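Local coordinates for glucose-6-phosphate 1-dehydrogenase (Kluyveromyces lactis, PDB 7E6I), which catalyses the NADP+-dependent oxidation of glucose 6-phosphate to 6-phosphogluconolactone, the first step of the oxidative pentose phosphate pathway, at residues Ile128-Cys133 with Gln166-Pro171; Lys135-Leu140 with Ala170-Glu175; Leu195-Asn200 with Ala205-Glu210. All blocks are in the same frame, centred on the assembly; numbering follows the deposited sequence.

Interactions 1 and 2 are neighbours in the N-terminal coenzyme-binding domain, their centres 7 Å apart. Both use helix 126-139: interaction 1 joins its first half to the end of helix 159-169, and interaction 2 joins its last turn to the loop that follows that helix. They share Ala170 and Pro171, and Cys133 of one packs on Leu172 and Phe173 of the other, making a continuous seam beside the parallel sheet. Interaction 3 comes later, in the C-terminal domain, its centre about 40 and 41 Å from those of interactions 1 and 2. There, helix 193-198 packs against the approach to strand 212-220 of the mixed sheet. The contacts thus belong to the two separate domains of the enzyme.

Interaction 1 of 3, residues Ile128-Cys133 with Gln166-Pro171; sequences IFIDVC and QEKLAP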
loop_
_atom_site.group_PDB
_atom_site.type_symbol
_atom_site.label_atom_id
_atom_site.label_comp_id
_atom_site.label_asym_id
_atom_site.label_seq_id
_atom_site.Cartn_x
_atom_site.Cartn_y
_atom_site.Cartn_z
ATOM N N ILE A 128 18.919 6.678 -5.301
ATOM C CA ILE A 128 19.684 5.792 -6.161
ATOM C C ILE A 128 18.890 5.320 -7.393
ATOM O O ILE A 128 19.521 4.965 -8.404
ATOM C CB ILE A 128 20.249 4.608 -5.341
ATOM C CG1 ILE A 128 21.117 5.183 -4.207
ATOM C CG2 ILE A 128 21.152 3.704 -6.160
ATOM C CD1 ILE A 128 21.133 4.404 -2.909
ATOM N N PHE A 129 17.542 5.383 -7.373
ATOM C CA PHE A 129 16.712 5.153 -8.564
ATOM C C PHE A 129 17.262 5.846 -9.777
ATOM O O PHE A 129 17.448 5.231 -10.831
ATOM C CB PHE A 129 15.286 5.726 -8.480
ATOM C CG PHE A 129 14.408 5.101 -7.508
ATOM C CD1 PHE A 129 14.776 3.965 -6.836
ATOM C CD2 PHE A 129 13.192 5.698 -7.237
ATOM C CE1 PHE A 129 13.937 3.428 -5.904
ATOM C CE2 PHE A 129 12.357 5.179 -6.296
ATOM C CZ PHE A 129 12.723 4.033 -5.628
ATOM N N ILE A 130 17.370 7.176 -9.666
ATOM C CA ILE A 130 17.607 7.995 -10.846
ATOM C C ILE A 130 18.952 7.647 -11.464
ATOM O O ILE A 130 19.091 7.597 -12.696
ATOM C CB ILE A 130 17.498 9.492 -10.494
ATOM C CG1 ILE A 130 16.043 9.909 -10.425
ATOM C CG2 ILE A 130 18.121 10.335 -11.575
ATOM C CD1 ILE A 130 15.256 9.572 -11.677
ATOM N N ASP A 131 19.955 7.371 -10.631
ATOM C CA ASP A 131 21.216 6.914 -11.183
ATOM C C ASP A 131 21.026 5.595 -11.913
ATOM O O ASP A 131 21.384 5.478 -13.090
ATOM C CB ASP A 131 22.275 6.803 -10.083
ATOM C CG ASP A 131 22.635 8.155 -9.486
ATOM O OD1 ASP A 131 22.186 9.174 -10.055
ATOM O OD2 ASP A 131 23.357 8.212 -8.457
ATOM N N VAL A 132 20.421 4.604 -11.252
ATOM C CA VAL A 132 20.260 3.294 -11.882
ATOM C C VAL A 132 19.383 3.390 -13.122
ATOM O O VAL A 132 19.653 2.747 -14.144
ATOM C CB VAL A 132 19.697 2.273 -10.882
ATOM C CG1 VAL A 132 19.530 0.908 -11.565
ATOM C CG2 VAL A 132 20.601 2.184 -9.664
ATOM N N CYS A 133 18.317 4.185 -13.057
ATOM C CA CYS A 133 17.445 4.321 -14.220
ATOM C C CYS A 133 18.200 4.922 -15.400
ATOM O O CYS A 133 18.110 4.416 -16.524
ATOM C CB CYS A 133 16.214 5.153 -13.863
ATOM S SG CYS A 133 14.976 4.192 -12.928
ATOM N N GLN A 166 10.133 12.906 -10.669
ATOM C CA GLN A 166 9.428 12.487 -11.876
ATOM C C GLN A 166 9.958 13.206 -13.113
ATOM O O GLN A 166 9.987 12.632 -14.214
ATOM C CB GLN A 166 7.925 12.722 -11.720
ATOM C CG GLN A 166 7.123 12.321 -12.958
ATOM C CD GLN A 166 7.416 10.892 -13.437
ATOM O OE1 GLN A 166 7.856 10.037 -12.664
ATOM N NE2 GLN A 166 7.143 10.624 -14.718
ATOM N N GLU A 167 10.362 14.471 -12.953
ATOM C CA GLU A 167 10.998 15.192 -14.052
ATOM C C GLU A 167 12.230 14.449 -14.551
ATOM O O GLU A 167 12.504 14.425 -15.753
ATOM C CB GLU A 167 11.377 16.600 -13.597
ATOM C CG GLU A 167 10.353 17.663 -13.948
ATOM C CD GLU A 167 10.603 18.983 -13.223
ATOM O OE1 GLU A 167 11.749 19.209 -12.763
ATOM O OE2 GLU A 167 9.652 19.797 -13.115
ATOM N N LYS A 168 12.984 13.834 -13.640
ATOM C CA LYS A 168 14.175 13.094 -14.032
ATOM C C LYS A 168 13.825 11.707 -14.544
ATOM O O LYS A 168 14.559 11.144 -15.361
ATOM C CB LYS A 168 15.149 12.989 -12.846
ATOM C CG LYS A 168 15.698 14.329 -12.351
ATOM C CD LYS A 168 16.821 14.159 -11.328
ATOM C CE LYS A 168 16.440 14.697 -9.953
ATOM N NZ LYS A 168 17.511 14.485 -8.931
ATOM N N LEU A 169 12.714 11.149 -14.082
ATOM C CA LEU A 169 12.353 9.779 -14.418
ATOM C C LEU A 169 11.660 9.693 -15.775
ATOM O O LEU A 169 11.918 8.764 -16.548
ATOM C CB LEU A 169 11.457 9.229 -13.309
ATOM C CG LEU A 169 11.115 7.750 -13.279
ATOM C CD1 LEU A 169 12.308 6.889 -13.688
ATOM C CD2 LEU A 169 10.662 7.419 -11.875
ATOM N N ALA A 170 10.793 10.667 -16.077
ATOM C CA ALA A 170 9.963 10.621 -17.280
ATOM C C ALA A 170 10.736 10.500 -18.593
ATOM O O ALA A 170 10.275 9.752 -19.477
ATOM C CB ALA A 170 9.062 11.864 -17.316
ATOM N N PRO A 171 11.856 11.206 -18.818
ATOM C CA PRO A 171 12.602 10.993 -20.069
ATOM C C PRO A 171 13.303 9.658 -20.127
ATOM O O PRO A 171 13.780 9.272 -21.198
ATOM C CB PRO A 171 13.610 12.148 -20.086
ATOM C CG PRO A 171 13.026 13.173 -19.167
ATOM C CD PRO A 171 12.394 12.361 -18.076
#
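Two neighbouring helices of the Rossmann-type coenzyme domain touch where Ile130 of helix 126-139 pushes its side chain against Lys168 and Leu169, in the last turn of helix 159-169. Ile130 reaches across with its long branch. Its CD1 lies 3.6 Å from Lys168 CB and 3.8 Å from Leu169 N, so the methyl group rests on the backbone between the two residues as well as on their side chains. The other branch is used too: a chi1 of -80° sets CG1 beside the backbone N and leaves CG2 anti to it, where Ile130 CG2 meets Lys168 CD at 4.0 Å. The side chains of Ile130 and Lys168 cross at about a right angle, and the lysine offers only its methylenes to the isoleucine. A long chain with an apolar stem and a charged end suits this outer edge of the contact.

The two helices belong to successive beta-alpha-beta crossovers, which link the adjacent parallel strands 117-122, 146-152 and 178-181, and they come close enough here for the CA atoms of Ile130 and Leu169 to lie 6.6 Å apart. Deeper in, one helical turn after Ile130, Cys133 SG meets Leu169 CD1 at 3.9 Å. Leu169 gets there by turning CG anti to its own backbone N (chi1 -170°), while its CB stays 4.1 Å from Ile130 CD1. Cysteine is small enough for this buried place, where it also packs on Leu172. With an alanine in place of Ile130 both gamma branches and CD1 would be gone, which would probably open a gap between the helices and leave Lys168 CB and CD without their apolar cover. Near the same helix end, Gln166 OE1 accepts a hydrogen bond from Arg180 NH2.

Interaction 2 of 3, residues Lys135-Leu140 with Ala170-Glu175; sequences KLKENL and APLFSE
Lys137 turns CG anti to its backbone N (chi1 -172°) and then bends at chi2 (60°), which carries its chain past the carbonyl oxygen of Leu172. Phe173, with CG beside its own backbone N (chi1 -72°), sends its ring back to the same helix. The contact lies between two consecutive beta-alpha-beta crossovers of the Rossmann-type domain: the last turn of helix 126-139 meets the loop that leads from helix 159-169 to strand 178-181.

Lys137 approaches Leu172 O chiefly through carbon, with CE 3.3 Å and CD 3.4 Å from that oxygen, and a flexible lysine can follow the loop in this way while its ammonium goes on past the oxygen. Lys137 NZ also stands 6.0 Å from the centroid of the Phe173 ring, at most a weak cation-pi attraction. Lys137 also makes a cation-pi contact with Tyr141, just after the helix. Phe173 itself is buried, and its CZ touches Leu136 CB at 4.1 Å, the leucine carbon lying at the edge of the ring near its plane. Leu136 continues inward to Phe120 of strand 117-122, so apolar residues suit both places.

On the helix, Lys135 NZ pairs with Glu138 OE2 in a salt bridge and with Asp94 in another. Lys135 O takes two donors from one residue, Asn139 N at 2.8 Å and Asn139 ND2 at 3.0 Å.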
loop_
_atom_site.group_PDB
_atom_site.type_symbol
_atom_site.label_atom_id
_atom_site.label_comp_id
_atom_site.label_asym_id
_atom_site.label_seq_id
_atom_site.Cartn_x
_atom_site.Cartn_y
_atom_site.Cartn_z
ATOM N N LYS A 135 21.425 4.681 -15.891
ATOM C CA LYS A 135 22.362 3.673 -16.370
ATOM C C LYS A 135 21.659 2.597 -17.195
ATOM O O LYS A 135 22.131 2.226 -18.275
ATOM C CB LYS A 135 23.099 3.061 -15.188
ATOM C CG LYS A 135 24.009 4.029 -14.463
ATOM C CD LYS A 135 25.207 4.391 -15.306
ATOM C CE LYS A 135 25.736 5.759 -14.919
ATOM N NZ LYS A 135 26.272 6.506 -16.085
ATOM N N LEU A 136 20.528 2.080 -16.702
ATOM C CA LEU A 136 19.764 1.108 -17.482
ATOM C C LEU A 136 19.373 1.671 -18.842
ATOM O O LEU A 136 19.431 0.968 -19.858
ATOM C CB LEU A 136 18.513 0.680 -16.721
ATOM C CG LEU A 136 18.679 -0.195 -15.489
ATOM C CD1 LEU A 136 17.329 -0.293 -14.773
ATOM C CD2 LEU A 136 19.201 -1.559 -15.884
ATOM N N LYS A 137 18.967 2.938 -18.879
ATOM C CA LYS A 137 18.566 3.548 -20.140
ATOM C C LYS A 137 19.765 3.819 -21.047
ATOM O O LYS A 137 19.652 3.683 -22.267
ATOM C CB LYS A 137 17.783 4.831 -19.854
ATOM C CG LYS A 137 17.133 5.468 -21.060
ATOM C CD LYS A 137 16.128 4.547 -21.764
ATOM C CE LYS A 137 15.331 5.331 -22.812
ATOM N NZ LYS A 137 14.246 4.521 -23.438
ATOM N N GLU A 138 20.915 4.201 -20.481
ATOM C CA GLU A 138 22.101 4.459 -21.295
ATOM C C GLU A 138 22.757 3.175 -21.793
ATOM O O GLU A 138 23.331 3.169 -22.886
ATOM C CB GLU A 138 23.143 5.278 -20.513
ATOM C CG GLU A 138 22.635 6.589 -19.857
ATOM C CD GLU A 138 23.475 7.044 -18.629
ATOM O OE1 GLU A 138 23.796 8.254 -18.514
ATOM O OE2 GLU A 138 23.811 6.197 -17.768
ATOM N N ASN A 139 22.686 2.087 -21.021
ATOM C CA ASN A 139 23.496 0.904 -21.281
ATOM C C ASN A 139 22.705 -0.363 -21.566
ATOM O O ASN A 139 23.166 -1.181 -22.360
ATOM C CB ASN A 139 24.430 0.629 -20.092
ATOM C CG ASN A 139 25.421 1.755 -19.853
ATOM O OD1 ASN A 139 26.493 1.795 -20.456
ATOM N ND2 ASN A 139 25.064 2.683 -18.974
ATOM N N LEU A 140 21.539 -0.553 -20.955
ATOM C CA LEU A 140 20.851 -1.843 -20.965
ATOM C C LEU A 140 19.400 -1.692 -21.403
ATOM O O LEU A 140 18.480 -2.197 -20.760
ATOM C CB LEU A 140 20.918 -2.475 -19.583
ATOM C CG LEU A 140 21.109 -3.980 -19.417
ATOM C CD1 LEU A 140 21.306 -4.278 -17.939
ATOM C CD2 LEU A 140 19.954 -4.788 -19.987
ATOM N N ALA A 170 10.793 10.667 -16.077
ATOM C CA ALA A 170 9.963 10.621 -17.280
ATOM C C ALA A 170 10.736 10.500 -18.593
ATOM O O ALA A 170 10.275 9.752 -19.477
ATOM C CB ALA A 170 9.062 11.864 -17.316
ATOM N N PRO A 171 11.856 11.206 -18.818
ATOM C CA PRO A 171 12.602 10.993 -20.069
ATOM C C PRO A 171 13.303 9.658 -20.127
ATOM O O PRO A 171 13.780 9.272 -21.198
ATOM C CB PRO A 171 13.610 12.148 -20.086
ATOM C CG PRO A 171 13.026 13.173 -19.167
ATOM C CD PRO A 171 12.394 12.361 -18.076
ATOM N N LEU A 172 13.380 8.929 -19.021
ATOM C CA LEU A 172 14.057 7.646 -19.020
ATOM C C LEU A 172 13.110 6.487 -19.266
ATOM O O LEU A 172 13.413 5.622 -20.089
ATOM C CB LEU A 172 14.799 7.433 -17.693
ATOM C CG LEU A 172 15.627 8.632 -17.225
ATOM C CD1 LEU A 172 16.299 8.392 -15.870
ATOM C CD2 LEU A 172 16.659 8.951 -18.290
ATOM N N PHE A 173 11.977 6.444 -18.563
ATOM C CA PHE A 173 11.041 5.335 -18.673
ATOM C C PHE A 173 9.621 5.871 -18.694
ATOM O O PHE A 173 9.256 6.705 -17.861
ATOM C CB PHE A 173 11.223 4.353 -17.521
ATOM C CG PHE A 173 12.473 3.562 -17.620
ATOM C CD1 PHE A 173 12.577 2.522 -18.542
ATOM C CD2 PHE A 173 13.567 3.871 -16.821
ATOM C CE1 PHE A 173 13.736 1.782 -18.652
ATOM C CE2 PHE A 173 14.747 3.137 -16.926
ATOM C CZ PHE A 173 14.834 2.091 -17.839
ATOM N N SER A 174 8.828 5.391 -19.646
ATOM C CA SER A 174 7.442 5.807 -19.770
ATOM C C SER A 174 6.566 5.137 -18.709
ATOM O O SER A 174 6.963 4.178 -18.036
ATOM C CB SER A 174 6.923 5.450 -21.147
ATOM O OG SER A 174 6.812 4.043 -21.219
ATOM N N GLU A 175 5.339 5.652 -18.585
ATOM C CA GLU A 175 4.375 5.071 -17.662
ATOM C C GLU A 175 4.140 3.599 -17.958
ATOM O O GLU A 175 3.899 2.813 -17.036
ATOM C CB GLU A 175 3.062 5.857 -17.715
ATOM C CG GLU A 175 3.167 7.252 -17.103
ATOM C CD GLU A 175 3.660 7.224 -15.657
ATOM O OE1 GLU A 175 3.040 6.516 -14.825
ATOM O OE2 GLU A 175 4.671 7.906 -15.350
#

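Interaction 3 of 3, residues Leu195-Asn200 with Ala205-Glu210; sequences LMRFGN and AAWNKE
Arg197 lies across the face of Trp207, its guanidinium nearly flat on the indole with the planes 23° apart and the centres 4.2 Å from each other. The overlap is offset toward the pyrrole part of the ring: Arg197 NE sits 3.4 Å from Trp207 NE1, and Arg197 NH2 lies 3.6 Å from Trp207 CD1. Both nitrogens of the closest pair are donors, so they stack and do not bond to each other. Farther back, Arg197 CB stands 4.2 Å from the centroid of the six-membered ring of Trp207, almost on its normal, in a CH-pi contact. This course along the indole follows from a chi1 of 55°, which sets CG between the backbone N and the carbonyl carbon, and from a bend at chi3 (-77°). The other face of the guanidinium is covered by Phe198, whose CZ lies 3.2 Å above its centre; the cation is held between two aromatic residues.

In the fold, the stack joins helix 193-198 to the loop before strand 212-220, in the mixed sheet of the C-terminal domain, and Trp207 is the centre of an inverse gamma turn in that loop. The N-H groups of the stacked pair point to backbone carbonyls at and just beyond the end of helix 236-254: Trp207 NE1 bonds to Leu253 O, Arg197 NH1 to Leu252 O and Arg197 NH2 to Met255 O. A buried arginine suits this place because the carbonyl end of a helix would probably favour a positive charge. The same helix carries Asp240 of the glucose 6-phosphate pocket and His245, the probable proton acceptor. In each segment an asparagine bonds back to its own backbone: Asn200 ND2 to Met196 O at 2.9 Å, and Asn208 ND2 to Ala205 O at 3.0 Å.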
loop_
_atom_site.group_PDB
_atom_site.type_symbol
_atom_site.label_atom_id
_atom_site.label_comp_id
_atom_site.label_asym_id
_atom_site.label_seq_id
_atom_site.Cartn_x
_atom_site.Cartn_y
_atom_site.Cartn_z
ATOM N N LEU A 195 -14.836 -4.991 -6.983
ATOM C CA LEU A 195 -15.871 -5.930 -7.399
ATOM C C LEU A 195 -16.931 -6.058 -6.322
ATOM O O LEU A 195 -18.118 -6.213 -6.626
ATOM C CB LEU A 195 -15.237 -7.279 -7.713
ATOM C CG LEU A 195 -16.044 -8.339 -8.445
ATOM C CD1 LEU A 195 -17.068 -7.731 -9.426
ATOM C CD2 LEU A 195 -15.035 -9.252 -9.153
ATOM N N MET A 196 -16.510 -5.997 -5.055
ATOM C CA MET A 196 -17.444 -6.013 -3.937
ATOM C C MET A 196 -18.488 -4.916 -4.059
ATOM O O MET A 196 -19.685 -5.168 -3.892
ATOM C CB MET A 196 -16.680 -5.862 -2.631
ATOM C CG MET A 196 -17.431 -6.326 -1.401
ATOM S SD MET A 196 -16.743 -5.531 0.065
ATOM C CE MET A 196 -16.693 -3.823 -0.483
ATOM N N ARG A 197 -18.060 -3.681 -4.343
ATOM C CA ARG A 197 -19.051 -2.607 -4.383
ATOM C C ARG A 197 -19.749 -2.532 -5.741
ATOM O O ARG A 197 -20.979 -2.456 -5.797
ATOM C CB ARG A 197 -18.432 -1.247 -3.993
ATOM C CG ARG A 197 -17.229 -0.811 -4.788
ATOM C CD ARG A 197 -16.648 0.569 -4.347
ATOM N NE ARG A 197 -17.460 1.681 -4.843
ATOM C CZ ARG A 197 -16.984 2.751 -5.477
ATOM N NH1 ARG A 197 -15.675 2.873 -5.705
ATOM N NH2 ARG A 197 -17.824 3.714 -5.869
ATOM N N PHE A 198 -18.994 -2.563 -6.844
ATOM C CA PHE A 198 -19.602 -2.420 -8.167
ATOM C C PHE A 198 -20.326 -3.679 -8.632
ATOM O O PHE A 198 -21.240 -3.589 -9.469
ATOM C CB PHE A 198 -18.545 -2.019 -9.205
ATOM C CG PHE A 198 -18.040 -0.606 -9.044
ATOM C CD1 PHE A 198 -18.908 0.465 -9.119
ATOM C CD2 PHE A 198 -16.691 -0.354 -8.802
ATOM C CE1 PHE A 198 -18.451 1.751 -8.963
ATOM C CE2 PHE A 198 -16.218 0.940 -8.655
ATOM C CZ PHE A 198 -17.109 1.995 -8.738
ATOM N N GLY A 199 -19.964 -4.841 -8.111
ATOM C CA GLY A 199 -20.627 -6.043 -8.540
ATOM C C GLY A 199 -21.822 -6.457 -7.722
ATOM O O GLY A 199 -22.356 -7.546 -7.960
ATOM N N ASN A 200 -22.272 -5.650 -6.755
ATOM C CA ASN A 200 -23.390 -6.047 -5.897
ATOM C C ASN A 200 -24.330 -4.868 -5.710
ATOM O O ASN A 200 -23.981 -3.888 -5.037
ATOM C CB ASN A 200 -22.888 -6.568 -4.555
ATOM C CG ASN A 200 -22.098 -7.849 -4.708
ATOM O OD1 ASN A 200 -22.681 -8.915 -4.918
ATOM N ND2 ASN A 200 -20.762 -7.749 -4.658
ATOM N N ALA A 205 -26.145 0.371 -4.939
ATOM C CA ALA A 205 -27.312 1.243 -4.940
ATOM C C ALA A 205 -27.307 2.203 -3.766
ATOM O O ALA A 205 -27.994 3.227 -3.819
ATOM C CB ALA A 205 -28.599 0.418 -4.900
ATOM N N ALA A 206 -26.555 1.893 -2.711
ATOM C CA ALA A 206 -26.522 2.675 -1.483
ATOM C C ALA A 206 -25.256 3.503 -1.362
ATOM O O ALA A 206 -25.077 4.204 -0.362
ATOM C CB ALA A 206 -26.642 1.747 -0.265
ATOM N N TRP A 207 -24.373 3.419 -2.351
ATOM C CA TRP A 207 -23.004 3.917 -2.240
ATOM C C TRP A 207 -22.949 5.349 -2.765
ATOM O O TRP A 207 -22.363 5.648 -3.811
ATOM C CB TRP A 207 -22.066 3.012 -3.015
ATOM C CG TRP A 207 -20.694 2.985 -2.505
ATOM C CD1 TRP A 207 -19.669 3.836 -2.830
ATOM C CD2 TRP A 207 -20.151 2.030 -1.598
ATOM N NE1 TRP A 207 -18.530 3.464 -2.170
ATOM C CE2 TRP A 207 -18.799 2.358 -1.405
ATOM C CE3 TRP A 207 -20.682 0.934 -0.918
ATOM C CZ2 TRP A 207 -17.965 1.628 -0.557
ATOM C CZ3 TRP A 207 -19.845 0.204 -0.078
ATOM C CH2 TRP A 207 -18.507 0.562 0.097
ATOM N N ASN A 208 -23.582 6.243 -2.014
ATOM C CA ASN A 208 -23.788 7.598 -2.503
ATOM C C ASN A 208 -24.191 8.456 -1.314
ATOM O O ASN A 208 -24.541 7.945 -0.244
ATOM C CB ASN A 208 -24.852 7.627 -3.619
ATOM C CG ASN A 208 -26.092 6.819 -3.252
ATOM O OD1 ASN A 208 -26.707 7.062 -2.202
ATOM N ND2 ASN A 208 -26.445 5.832 -4.083
ATOM N N LYS A 209 -24.151 9.774 -1.521
ATOM C CA LYS A 209 -24.522 10.705 -0.466
ATOM C C LYS A 209 -25.963 10.530 -0.007
ATOM O O LYS A 209 -26.305 10.969 1.097
ATOM C CB LYS A 209 -24.287 12.139 -0.933
ATOM C CG LYS A 209 -25.289 12.638 -1.946
ATOM C CD LYS A 209 -24.777 13.879 -2.671
ATOM C CE LYS A 209 -25.882 14.479 -3.538
ATOM N NZ LYS A 209 -26.159 13.632 -4.719
ATOM N N GLU A 210 -26.823 9.914 -0.820
ATOM C CA GLU A 210 -28.205 9.724 -0.395
ATOM C C GLU A 210 -28.323 8.668 0.697
ATOM O O GLU A 210 -29.323 8.651 1.414
ATOM C CB GLU A 210 -29.093 9.351 -1.598
ATOM C CG GLU A 210 -29.380 10.522 -2.568
ATOM C CD GLU A 210 -28.199 10.849 -3.501
ATOM O OE1 GLU A 210 -27.400 9.939 -3.806
ATOM O OE2 GLU A 210 -28.065 12.020 -3.927
#